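Hydroxylacyl-CoA dehydrogenase (Streptomyces coelicolor, PDB 5BKA) probably takes part in biosynthesis of the polyketide actinorhodin, as a noncanonical member of the NTF2-like superfamily with a SnoaL-like domain. Local coordinates at residues B[9-12]-B[13-17]; B[16-19]-B[20-23]. All coordinates share one frame; numbering follows the deposited sequence.

Contact 1. Residues B[9-12]-B[13-17]; sequences GLYA and EVLSF
Leu15 and Tyr11 meet one turn apart in the opening turns of helix 10-26, the N-terminal helix of this NTF2-like, SnoaL-type fold. Leu15 is the side chain to follow. Its CB lies 3.7 Å from both Tyr11 O and Ala12 O, on the side facing the preceding turn. With CG beside its own backbone N (chi1 -71°), the side chain leans back along the helix, and CG comes 3.5 Å from Tyr11 O. At the tip, Leu15 CD1 comes obliquely to the Tyr11 ring, 3.6 Å from its CE2 and 4.0 Å from its CD2. Beyond this contact the Tyr11 OH is hydrogen-bonded to the carbonyl oxygen of Thr83 on strand 74-87. Leu15 also packs on Leu15 of the second subunit and on Tyr11 of the third, so this ridge of the helix faces the trimer's subunit contacts.

On another side of the helix, Leu10 and Val14 lie next to each other and point the same way, CD1 of Leu10 4.0 Å from CG2 of Val14, and both rest on Leu85. The extended Glu13 carries its carboxylate to a salt bridge with Arg125. Successive i to i+4 backbone bonds hold the turn: Ser16 N to Ala12 O is 2.9 Å, and the first runs from Glu13 N to Gly9 O at 3.1 Å, with an N-H...O angle of 149°.

Contact 2. Residues B[16-19]-B[20-23]; sequences SFYG and HQMQ
Three firm backbone bonds link Ser16, Phe17 and Tyr18 to the next turn: His20 N to Ser16 O has an N-H...O angle of 172°, and Met22 N lies 2.9 Å from Tyr18 O. The fourth, Gln23 N to Gly19 O, is weak at 3.3 Å. A water joins the side chains of the first pair, 2.6 Å from Ser16 OG and 3.2 Å from His20 NE2, in the plane of the imidazole; Ser16 O also meets that ring at its edge, 3.3 Å from CD2.

Gln21 runs out extended, CG anti to the backbone N (chi1 178°), and brings its amide up to two rings. OE1 lies at the edge of Tyr18, 3.4 Å from CD1, with amide and phenol nearly coplanar. The Phe17 ring is turned 61° from the same amide, its CE2 3.8 Å from NE2. Arg136 donates to OE1 and NE2 is hydrogen-bonded to Thr36 OG1, fixing the flip of this buried group. A leucine here would probably cost Thr36 OG1 and the Arg136 guanidinium their bonds to this amide. With both ends bonded in the fold and also touching aromatic carbon, the Gln21 amide is probably held in one orientation.

Overall arrangement
The modelled chain begins at Gly9 and enters helix 10-26 at once, and both contacts lie on it. Neither closes a loop, since in each the second segment follows the first directly. Contact 1 spans the opening turns; contact 2 takes over at Ser16 and Phe17, which they share, so the two overlap end to end with centres about 10 Å apart. The surroundings change along the way. Both contacts reach strand 74-87; contact 1, at the surface, adds strand 112-124, and contact 2, more deeply set, adds strands 93-105 and 132-140 and helix 30-35. Both contacts also touch the third subunit, which tracks the helix from Ala12 to Gln23.

Contact 1. Residues B[9-12]-B[13-17]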
loop_
_atom_site.group_PDB
_atom_site.type_symbol
_atom_site.label_atom_id
_atom_site.label_comp_id
_atom_site.label_asym_id
_atom_site.label_seq_id
_atom_site.Cartn_x
_atom_site.Cartn_y
_atom_site.Cartn_z
ATOM N N GLY B 9 -12.193 -3.267 -13.165
ATOM C CA GLY B 9 -11.515 -2.198 -13.874
ATOM C C GLY B 9 -11.587 -0.864 -13.157
ATOM O O GLY B 9 -10.632 -0.088 -13.173
ATOM N N LEU B 10 -12.737 -0.595 -12.533
ATOM C CA LEU B 10 -12.897 0.644 -11.778
ATOM C C LEU B 10 -11.972 0.684 -10.567
ATOM O O LEU B 10 -11.409 1.736 -10.244
ATOM C CB LEU B 10 -14.354 0.810 -11.345
ATOM C CG LEU B 10 -14.654 1.944 -10.361
ATOM C CD1 LEU B 10 -14.254 3.291 -10.945
ATOM C CD2 LEU B 10 -16.123 1.944 -9.960
ATOM N N TYR B 11 -11.797 -0.454 -9.889
ATOM C CA TYR B 11 -10.975 -0.476 -8.682
ATOM C C TYR B 11 -9.523 -0.137 -8.996
ATOM O O TYR B 11 -8.904 0.686 -8.312
ATOM C CB TYR B 11 -11.074 -1.840 -8.001
ATOM C CG TYR B 11 -10.517 -1.845 -6.596
ATOM C CD1 TYR B 11 -11.288 -1.422 -5.522
ATOM C CD2 TYR B 11 -9.217 -2.263 -6.345
ATOM C CE1 TYR B 11 -10.783 -1.419 -4.237
ATOM C CE2 TYR B 11 -8.703 -2.265 -5.063
ATOM C CZ TYR B 11 -9.490 -1.842 -4.012
ATOM O OH TYR B 11 -8.982 -1.844 -2.734
ATOM N N ALA B 12 -8.961 -0.769 -10.028
ATOM C CA ALA B 12 -7.593 -0.457 -10.431
ATOM C C ALA B 12 -7.469 0.988 -10.896
ATOM O O ALA B 12 -6.438 1.634 -10.675
ATOM C CB ALA B 12 -7.138 -1.418 -11.529
ATOM N N GLU B 13 -8.509 1.510 -11.554
ATOM C CA GLU B 13 -8.476 2.894 -12.016
ATOM C C GLU B 13 -8.414 3.874 -10.849
ATOM O O GLU B 13 -7.723 4.898 -10.925
ATOM C CB GLU B 13 -9.699 3.175 -12.890
ATOM C CG GLU B 13 -9.671 4.519 -13.599
ATOM C CD GLU B 13 -11.003 4.864 -14.237
ATOM O OE1 GLU B 13 -11.945 4.051 -14.127
ATOM O OE2 GLU B 13 -11.108 5.949 -14.850
ATOM N N VAL B 14 -9.133 3.584 -9.762
ATOM C CA VAL B 14 -9.098 4.465 -8.599
ATOM C C VAL B 14 -7.737 4.396 -7.913
ATOM O O VAL B 14 -7.179 5.422 -7.507
ATOM C CB VAL B 14 -10.245 4.123 -7.630
ATOM C CG1 VAL B 14 -10.085 4.880 -6.319
ATOM C CG2 VAL B 14 -11.588 4.447 -8.268
ATOM N N LEU B 15 -7.181 3.188 -7.778
ATOM C CA LEU B 15 -5.852 3.043 -7.188
ATOM C C LEU B 15 -4.803 3.806 -7.988
ATOM O O LEU B 15 -3.944 4.484 -7.411
ATOM C CB LEU B 15 -5.475 1.563 -7.096
ATOM C CG LEU B 15 -6.204 0.706 -6.060
ATOM C CD1 LEU B 15 -5.575 -0.680 -5.987
ATOM C CD2 LEU B 15 -6.191 1.374 -4.695
ATOM N N SER B 16 -4.851 3.695 -9.317
ATOM C CA SER B 16 -3.940 4.457 -10.167
ATOM C C SER B 16 -4.152 5.955 -9.992
ATOM O O SER B 16 -3.188 6.727 -9.911
ATOM C CB SER B 16 -4.124 4.052 -11.629
ATOM O OG SER B 16 -3.276 4.810 -12.475
ATOM N N PHE B 17 -5.415 6.387 -9.972
ATOM C CA PHE B 17 -5.736 7.786 -9.707
ATOM C C PHE B 17 -5.091 8.258 -8.408
ATOM O O PHE B 17 -4.474 9.327 -8.359
ATOM C CB PHE B 17 -7.256 7.966 -9.663
ATOM C CG PHE B 17 -7.700 9.359 -9.318
ATOM C CD1 PHE B 17 -7.702 10.359 -10.277
ATOM C CD2 PHE B 17 -8.128 9.666 -8.036
ATOM C CE1 PHE B 17 -8.116 11.640 -9.962
ATOM C CE2 PHE B 17 -8.543 10.946 -7.715
ATOM C CZ PHE B 17 -8.537 11.934 -8.680
#

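Contact 2. Residues B[16-19]-B[20-23]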
loop_
_atom_site.group_PDB
_atom_site.type_symbol
_atom_site.label_atom_id
_atom_site.label_comp_id
_atom_site.label_asym_id
_atom_site.label_seq_id
_atom_site.Cartn_x
_atom_site.Cartn_y
_atom_site.Cartn_z
ATOM N N SER B 16 -4.851 3.695 -9.317
ATOM C CA SER B 16 -3.940 4.457 -10.167
ATOM C C SER B 16 -4.152 5.955 -9.992
ATOM O O SER B 16 -3.188 6.727 -9.911
ATOM C CB SER B 16 -4.124 4.052 -11.629
ATOM O OG SER B 16 -3.276 4.810 -12.475
ATOM N N PHE B 17 -5.415 6.387 -9.972
ATOM C CA PHE B 17 -5.736 7.786 -9.707
ATOM C C PHE B 17 -5.091 8.258 -8.408
ATOM O O PHE B 17 -4.474 9.327 -8.359
ATOM C CB PHE B 17 -7.256 7.966 -9.663
ATOM C CG PHE B 17 -7.700 9.359 -9.318
ATOM C CD1 PHE B 17 -7.702 10.359 -10.277
ATOM C CD2 PHE B 17 -8.128 9.666 -8.036
ATOM C CE1 PHE B 17 -8.116 11.640 -9.962
ATOM C CE2 PHE B 17 -8.543 10.946 -7.715
ATOM C CZ PHE B 17 -8.537 11.934 -8.680
ATOM N N TYR B 18 -5.216 7.459 -7.345
ATOM C CA TYR B 18 -4.617 7.824 -6.064
ATOM C C TYR B 18 -3.095 7.822 -6.139
ATOM O O TYR B 18 -2.436 8.654 -5.504
ATOM C CB TYR B 18 -5.093 6.870 -4.969
ATOM C CG TYR B 18 -6.504 7.123 -4.492
ATOM C CD1 TYR B 18 -7.098 8.368 -4.650
ATOM C CD2 TYR B 18 -7.238 6.119 -3.877
ATOM C CE1 TYR B 18 -8.387 8.602 -4.214
ATOM C CE2 TYR B 18 -8.526 6.343 -3.436
ATOM C CZ TYR B 18 -9.095 7.587 -3.607
ATOM O OH TYR B 18 -10.379 7.814 -3.168
ATOM N N GLY B 19 -2.518 6.887 -6.898
ATOM C CA GLY B 19 -1.067 6.822 -6.995
ATOM C C GLY B 19 -0.466 8.085 -7.578
ATOM O O GLY B 19 0.476 8.654 -7.022
ATOM N N HIS B 20 -1.006 8.542 -8.710
ATOM C CA HIS B 20 -0.545 9.792 -9.306
ATOM C C HIS B 20 -0.883 10.985 -8.420
ATOM O O HIS B 20 -0.069 11.905 -8.271
ATOM C CB HIS B 20 -1.158 9.968 -10.694
ATOM C CG HIS B 20 -0.595 9.044 -11.730
ATOM N ND1 HIS B 20 0.460 9.393 -12.545
ATOM C CD2 HIS B 20 -0.942 7.784 -12.082
ATOM C CE1 HIS B 20 0.739 8.388 -13.355
ATOM N NE2 HIS B 20 -0.096 7.397 -13.094
ATOM N N GLN B 21 -2.080 10.986 -7.830
ATOM C CA GLN B 21 -2.535 12.128 -7.043
ATOM C C GLN B 21 -1.625 12.377 -5.844
ATOM O O GLN B 21 -1.167 13.504 -5.622
ATOM C CB GLN B 21 -3.980 11.897 -6.593
ATOM C CG GLN B 21 -4.571 12.993 -5.725
ATOM C CD GLN B 21 -6.004 12.696 -5.320
ATOM O OE1 GLN B 21 -6.302 11.630 -4.783
ATOM N NE2 GLN B 21 -6.902 13.638 -5.584
HETATM N N MSE B 22 -1.346 11.335 -5.064
HETATM C CA MSE B 22 -0.549 11.473 -3.844
HETATM C C MSE B 22 0.912 11.802 -4.132
HETATM O O MSE B 22 1.554 12.522 -3.369
HETATM C CB MSE B 22 -0.623 10.196 -3.008
HETATM C CG MSE B 22 -1.935 9.996 -2.280
HETATM SE SE MSE B 22 -2.701 11.657 -1.626
HETATM C CE MSE B 22 -4.443 11.444 -2.398
ATOM N N GLN B 23 1.442 11.254 -5.228
ATOM C CA GLN B 23 2.824 11.549 -5.592
ATOM C C GLN B 23 3.000 13.014 -5.966
ATOM O O GLN B 23 4.061 13.595 -5.711
ATOM C CB GLN B 23 3.271 10.639 -6.737
ATOM C CG GLN B 23 3.594 9.219 -6.295
ATOM C CD GLN B 23 4.283 8.408 -7.377
ATOM O OE1 GLN B 23 4.970 8.957 -8.238
ATOM N NE2 GLN B 23 4.102 7.093 -7.336
HETATM O O HOH W 1 -0.861 4.343 -13.270
#